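Local coordinates for protein Poly(Beta-D-mannuronate) lyase (Pseudopedobacter saltans, PDB 7O79) that probably cleaves the mannuronate-rich chains of alginate by the elimination chemistry of family 6 polysaccharide lyases, using a parallel beta-helix scaffold, at residues F200-G205 with F248-K253; G222-S227 with K443-K448. One frame throughout, in Å; residues are numbered along the deposited sequence.

Contact 1. Residues F200-G205 with F248-K253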
loop_
_atom_site.group_PDB
_atom_site.type_symbol
_atom_site.label_atom_id
_atom_site.label_comp_id
_atom_site.label_asym_id
_atom_site.label_seq_id
_atom_site.Cartn_x
_atom_site.Cartn_y
_atom_site.Cartn_z
ATOM N N PHE A 200 -3.361 -9.690 -4.350
ATOM C CA PHE A 200 -2.698 -9.036 -5.446
ATOM C C PHE A 200 -2.171 -10.131 -6.392
ATOM O O PHE A 200 -1.515 -11.033 -5.953
ATOM C CB PHE A 200 -1.516 -8.202 -4.990
ATOM C CG PHE A 200 -1.842 -7.120 -4.016
ATOM C CD1 PHE A 200 -2.066 -7.395 -2.691
ATOM C CD2 PHE A 200 -1.842 -5.818 -4.412
ATOM C CE1 PHE A 200 -2.334 -6.388 -1.805
ATOM C CE2 PHE A 200 -2.117 -4.817 -3.530
ATOM C CZ PHE A 200 -2.364 -5.098 -2.232
ATOM N N GLU A 201 -2.503 -10.068 -7.663
ATOM C CA GLU A 201 -1.989 -11.014 -8.621
ATOM C C GLU A 201 -1.479 -10.297 -9.848
ATOM O O GLU A 201 -2.244 -9.744 -10.571
ATOM C CB GLU A 201 -3.057 -11.999 -8.993
ATOM C CG GLU A 201 -2.588 -13.126 -9.874
ATOM C CD GLU A 201 -3.048 -14.448 -9.358
ATOM O OE1 GLU A 201 -3.945 -14.466 -8.506
ATOM O OE2 GLU A 201 -2.512 -15.477 -9.804
ATOM N N ARG A 202 -0.202 -10.419 -10.114
ATOM C CA ARG A 202 0.443 -9.701 -11.196
ATOM C C ARG A 202 0.060 -8.215 -11.200
ATOM O O ARG A 202 -0.165 -7.642 -12.218
ATOM C CB ARG A 202 0.209 -10.387 -12.538
ATOM C CG ARG A 202 1.016 -11.653 -12.647
ATOM C CD ARG A 202 0.386 -12.721 -13.504
ATOM N NE ARG A 202 1.359 -13.764 -13.811
ATOM C CZ ARG A 202 1.497 -14.939 -13.204
ATOM N NH1 ARG A 202 0.721 -15.324 -12.225
ATOM N NH2 ARG A 202 2.433 -15.749 -13.611
ATOM N N ALA A 203 0.021 -7.622 -10.021
ATOM C CA ALA A 203 -0.354 -6.217 -9.828
ATOM C C ALA A 203 0.871 -5.314 -9.934
ATOM O O ALA A 203 1.152 -4.487 -9.061
ATOM C CB ALA A 203 -1.063 -6.035 -8.491
ATOM N N HIS A 204 1.607 -5.485 -11.037
ATOM C CA HIS A 204 2.943 -4.904 -11.162
ATOM C C HIS A 204 2.927 -3.395 -10.995
ATOM O O HIS A 204 3.627 -2.852 -10.138
ATOM C CB HIS A 204 3.568 -5.266 -12.516
ATOM C CG HIS A 204 3.575 -6.732 -12.815
ATOM N ND1 HIS A 204 3.866 -7.681 -11.860
ATOM C CD2 HIS A 204 3.361 -7.413 -13.967
ATOM C CE1 HIS A 204 3.812 -8.885 -12.403
ATOM N NE2 HIS A 204 3.501 -8.751 -13.679
ATOM N N GLY A 205 2.173 -2.697 -11.847
ATOM C CA GLY A 205 2.275 -1.247 -11.880
ATOM C C GLY A 205 3.705 -0.834 -12.177
ATOM O O GLY A 205 4.327 -1.309 -13.132
ATOM N N PHE A 248 4.050 -14.714 -2.506
ATOM C CA PHE A 248 4.407 -15.862 -3.340
ATOM C C PHE A 248 4.905 -15.304 -4.665
ATOM O O PHE A 248 4.130 -15.079 -5.592
ATOM C CB PHE A 248 3.219 -16.796 -3.556
ATOM C CG PHE A 248 2.672 -17.398 -2.296
ATOM C CD1 PHE A 248 3.318 -18.452 -1.677
ATOM C CD2 PHE A 248 1.484 -16.936 -1.752
ATOM C CE1 PHE A 248 2.819 -19.014 -0.509
ATOM C CE2 PHE A 248 0.971 -17.505 -0.585
ATOM C CZ PHE A 248 1.645 -18.553 0.032
ATOM N N GLY A 249 6.218 -15.092 -4.763
ATOM C CA GLY A 249 6.768 -14.457 -5.949
ATOM C C GLY A 249 6.718 -15.305 -7.207
ATOM O O GLY A 249 6.785 -14.753 -8.306
ATOM N N GLU A 250 6.604 -16.624 -7.078
ATOM C CA GLU A 250 6.622 -17.509 -8.239
ATOM C C GLU A 250 7.783 -17.150 -9.170
ATOM O O GLU A 250 7.658 -17.181 -10.394
ATOM C CB GLU A 250 5.285 -17.467 -8.978
ATOM C CG GLU A 250 4.137 -18.055 -8.177
ATOM C CD GLU A 250 2.811 -17.992 -8.918
ATOM O OE1 GLU A 250 1.777 -18.403 -8.336
ATOM O OE2 GLU A 250 2.803 -17.545 -10.087
ATOM N N ASN A 251 8.909 -16.764 -8.561
ATOM C CA ASN A 251 10.120 -16.334 -9.260
ATOM C C ASN A 251 9.844 -15.269 -10.311
ATOM O O ASN A 251 10.524 -15.196 -11.333
ATOM C CB ASN A 251 10.842 -17.531 -9.865
ATOM C CG ASN A 251 11.311 -18.480 -8.803
ATOM O OD1 ASN A 251 11.803 -18.052 -7.754
ATOM N ND2 ASN A 251 11.118 -19.768 -9.033
ATOM N N GLU A 252 8.851 -14.418 -10.066
ATOM C CA GLU A 252 8.615 -13.299 -10.968
ATOM C C GLU A 252 9.824 -12.378 -10.953
ATOM O O GLU A 252 10.273 -11.942 -9.887
ATOM C CB GLU A 252 7.361 -12.525 -10.550
ATOM C CG GLU A 252 7.174 -11.196 -11.304
ATOM C CD GLU A 252 6.537 -11.375 -12.668
ATOM O OE1 GLU A 252 6.825 -10.570 -13.571
ATOM O OE2 GLU A 252 5.747 -12.320 -12.850
ATOM N N LYS A 253 10.361 -12.091 -12.132
ATOM C CA LYS A 253 11.462 -11.141 -12.219
ATOM C C LYS A 253 11.053 -9.807 -11.605
ATOM O O LYS A 253 9.976 -9.290 -11.894
ATOM C CB LYS A 253 11.872 -10.950 -13.678
ATOM C CG LYS A 253 13.272 -10.387 -13.857
HETATM O O HOH W 1 4.069 -17.884 -12.712
#

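Contact 2. Residues G222-S227 with K443-K448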
loop_
_atom_site.group_PDB
_atom_site.type_symbol
_atom_site.label_atom_id
_atom_site.label_comp_id
_atom_site.label_asym_id
_atom_site.label_seq_id
_atom_site.Cartn_x
_atom_site.Cartn_y
_atom_site.Cartn_z
ATOM N N GLY A 222 -2.299 -9.458 6.527
ATOM C CA GLY A 222 -3.015 -10.590 5.951
ATOM C C GLY A 222 -3.308 -10.500 4.470
ATOM O O GLY A 222 -4.294 -11.078 4.010
ATOM N N ASN A 223 -2.473 -9.809 3.707
ATOM C CA ASN A 223 -2.603 -9.730 2.260
ATOM C C ASN A 223 -1.826 -10.862 1.588
ATOM O O ASN A 223 -0.810 -11.338 2.103
ATOM C CB ASN A 223 -2.072 -8.393 1.757
ATOM C CG ASN A 223 -2.831 -7.215 2.339
ATOM O OD1 ASN A 223 -3.940 -6.890 1.898
ATOM N ND2 ASN A 223 -2.254 -6.595 3.364
ATOM N N THR A 224 -2.284 -11.255 0.404
ATOM C CA THR A 224 -1.608 -12.265 -0.405
ATOM C C THR A 224 -1.142 -11.604 -1.696
ATOM O O THR A 224 -1.958 -11.043 -2.437
ATOM C CB THR A 224 -2.549 -13.448 -0.688
ATOM O OG1 THR A 224 -2.796 -14.157 0.532
ATOM C CG2 THR A 224 -1.922 -14.415 -1.682
ATOM N N VAL A 225 0.168 -11.642 -1.950
ATOM C CA VAL A 225 0.774 -10.986 -3.112
ATOM C C VAL A 225 1.431 -12.055 -3.978
ATOM O O VAL A 225 2.472 -12.611 -3.609
ATOM C CB VAL A 225 1.797 -9.911 -2.706
ATOM C CG1 VAL A 225 2.373 -9.262 -3.925
ATOM C CG2 VAL A 225 1.153 -8.854 -1.792
ATOM N N ILE A 226 0.860 -12.304 -5.154
ATOM C CA ILE A 226 1.253 -13.429 -5.996
ATOM C C ILE A 226 1.914 -12.891 -7.260
ATOM O O ILE A 226 1.308 -12.101 -7.999
ATOM C CB ILE A 226 0.051 -14.319 -6.341
ATOM C CG1 ILE A 226 -0.505 -14.970 -5.067
ATOM C CG2 ILE A 226 0.467 -15.403 -7.334
ATOM C CD1 ILE A 226 -1.693 -15.892 -5.319
ATOM N N SER A 227 3.173 -13.279 -7.476
ATOM C CA SER A 227 3.881 -13.065 -8.746
ATOM C C SER A 227 3.846 -11.603 -9.198
ATOM O O SER A 227 3.514 -11.290 -10.347
ATOM C CB SER A 227 3.300 -13.981 -9.832
ATOM O OG SER A 227 3.997 -13.836 -11.058
ATOM N N LYS A 443 -4.202 -18.791 6.493
ATOM C CA LYS A 443 -4.250 -19.320 5.136
ATOM C C LYS A 443 -4.233 -18.185 4.120
ATOM O O LYS A 443 -4.937 -17.184 4.298
ATOM C CB LYS A 443 -5.503 -20.180 4.912
ATOM N N PRO A 444 -3.441 -18.308 3.050
ATOM C CA PRO A 444 -3.455 -17.280 1.999
ATOM C C PRO A 444 -4.829 -17.178 1.360
ATOM O O PRO A 444 -5.677 -18.061 1.502
ATOM C CB PRO A 444 -2.402 -17.771 0.993
ATOM C CG PRO A 444 -1.657 -18.894 1.681
ATOM C CD PRO A 444 -2.580 -19.457 2.713
ATOM N N LEU A 445 -5.052 -16.080 0.640
ATOM C CA LEU A 445 -6.365 -15.799 0.072
ATOM C C LEU A 445 -6.487 -16.339 -1.349
ATOM O O LEU A 445 -5.600 -16.135 -2.185
ATOM C CB LEU A 445 -6.657 -14.297 0.078
ATOM C CG LEU A 445 -6.617 -13.592 1.433
ATOM C CD1 LEU A 445 -6.483 -12.117 1.186
ATOM C CD2 LEU A 445 -7.872 -13.880 2.208
ATOM N N SER A 446 -7.588 -17.026 -1.611
ATOM C CA SER A 446 -7.995 -17.358 -2.965
ATOM C C SER A 446 -8.803 -16.207 -3.550
ATOM O O SER A 446 -9.392 -15.398 -2.825
ATOM C CB SER A 446 -8.832 -18.633 -2.976
ATOM O OG SER A 446 -10.133 -18.379 -2.459
ATOM N N SER A 447 -8.845 -16.153 -4.885
ATOM C CA SER A 447 -9.638 -15.136 -5.565
ATOM C C SER A 447 -11.134 -15.311 -5.346
ATOM O O SER A 447 -11.901 -14.420 -5.723
ATOM C CB SER A 447 -9.326 -15.139 -7.067
ATOM O OG SER A 447 -9.733 -16.351 -7.688
ATOM N N LYS A 448 -11.565 -16.430 -4.760
ATOM C CA LYS A 448 -12.977 -16.643 -4.471
ATOM C C LYS A 448 -13.450 -15.886 -3.237
ATOM O O LYS A 448 -14.656 -15.651 -3.105
ATOM C CB LYS A 448 -13.257 -18.136 -4.287
#

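Contact 1. Residues F200-G205 with F248-K253
R202 and H204 meet E250 and E252 across an intervening coil of a parallel beta-helix, the solenoid fold of the chondroitinase B-like lyases. Strand 194-201 and strand 241-248 are next-but-one neighbours, with 219-226 between them, and the loops that leave their ends meet through polar side-chain ends alone. The contact illustrates how surface turns two coils apart can be joined by charge and water rather than by direct hydrogen bonds. R202 runs extended from CG to NE and brings its guanidinium in at about a right angle to the E250 side chain, which is itself stretched straight beyond CG. The planes are 59° apart and the approach is oblique; the salt bridge from R202 NH1 to E250 OE2 is a long one, at 3.7 Å. A water closes the gap: it accepts from R202 NH2 at 2.8 Å and donates to E250 OE2 at 2.9 Å. The second pair is built differently. E252 is bent at its second torsion (chi2 82°), which brings its carboxylate against the imidazole of H204, the two planes 40° apart. OE1 of E252 lies 3.6 Å from CE1 of H204, a packing contact without a hydrogen bond. Both groups are fixed from elsewhere: H204 ND1 is hydrogen-bonded to K229 N, while E252 OE1 forms a salt bridge with K229 NZ and E252 OE2 a weak hydrogen bond with S227 OG. The opposite charges of R202 NE and E252 OE2, 4.7 Å apart, probably add a modest attraction. A203, at the centre of an inverse gamma turn, folds the backbone back between R202 and H204, and R202 O sits over the centre of the H204 ring, 3.8 Å above its plane.

Contact 2. Residues G222-S227 with K443-K448
T224 and L445 make the one hydrogen bond of this contact, in which a strand of the parallel beta-helix meets the C-terminal tail. The backbone N of L445 donates to T224 OG1 at 3.0 Å, and the N-H...O angle of 170° makes the bond almost straight. T224 can serve because its OG1 stands anti to its own carbonyl carbon (chi1 -68°), which turns the hydroxyl to the tail.

The remaining contacts are van der Waals. P444 flanks the hydroxyl, its CA 3.5 Å and its CB 3.7 Å from T224 OG1. L445 sends CD1 to within 3.7 Å of G222 O, while T224 CG2 reaches alongside L445 O at 4.1 Å. A valine in place of T224 would probably leave the L445 amide without its acceptor and press a methyl group against that N-H.

The irregular segment 443-448 thus lies against the outside of the coil stack. Beneath it strand 219-226 runs between its parallel neighbours, and the tail touches both: P444 rests on F246 and F248 of strand 241-248, and S447 on L199 of strand 194-201.

From the N terminus the four segments come in the order 200-205, 222-227, 248-253 and 443-448, so the two contacts alternate and cross. Contact 1 closes a loop of 42 residues, roughly two coils of the solenoid; contact 2 starts within that loop and closes a much longer one, with 215 residues between its segments, when the tail returns. Segment 222-227 of contact 2 lies between the two segments of contact 1: probable backbone hydrogen bonds join T224 O to F200 N on one side and S227 N to F248 O on the other. Together the contacts tie three successive parallel strands, 194-201, 219-226 and 241-248, to the turns at their ends and to the returning C-terminal tail.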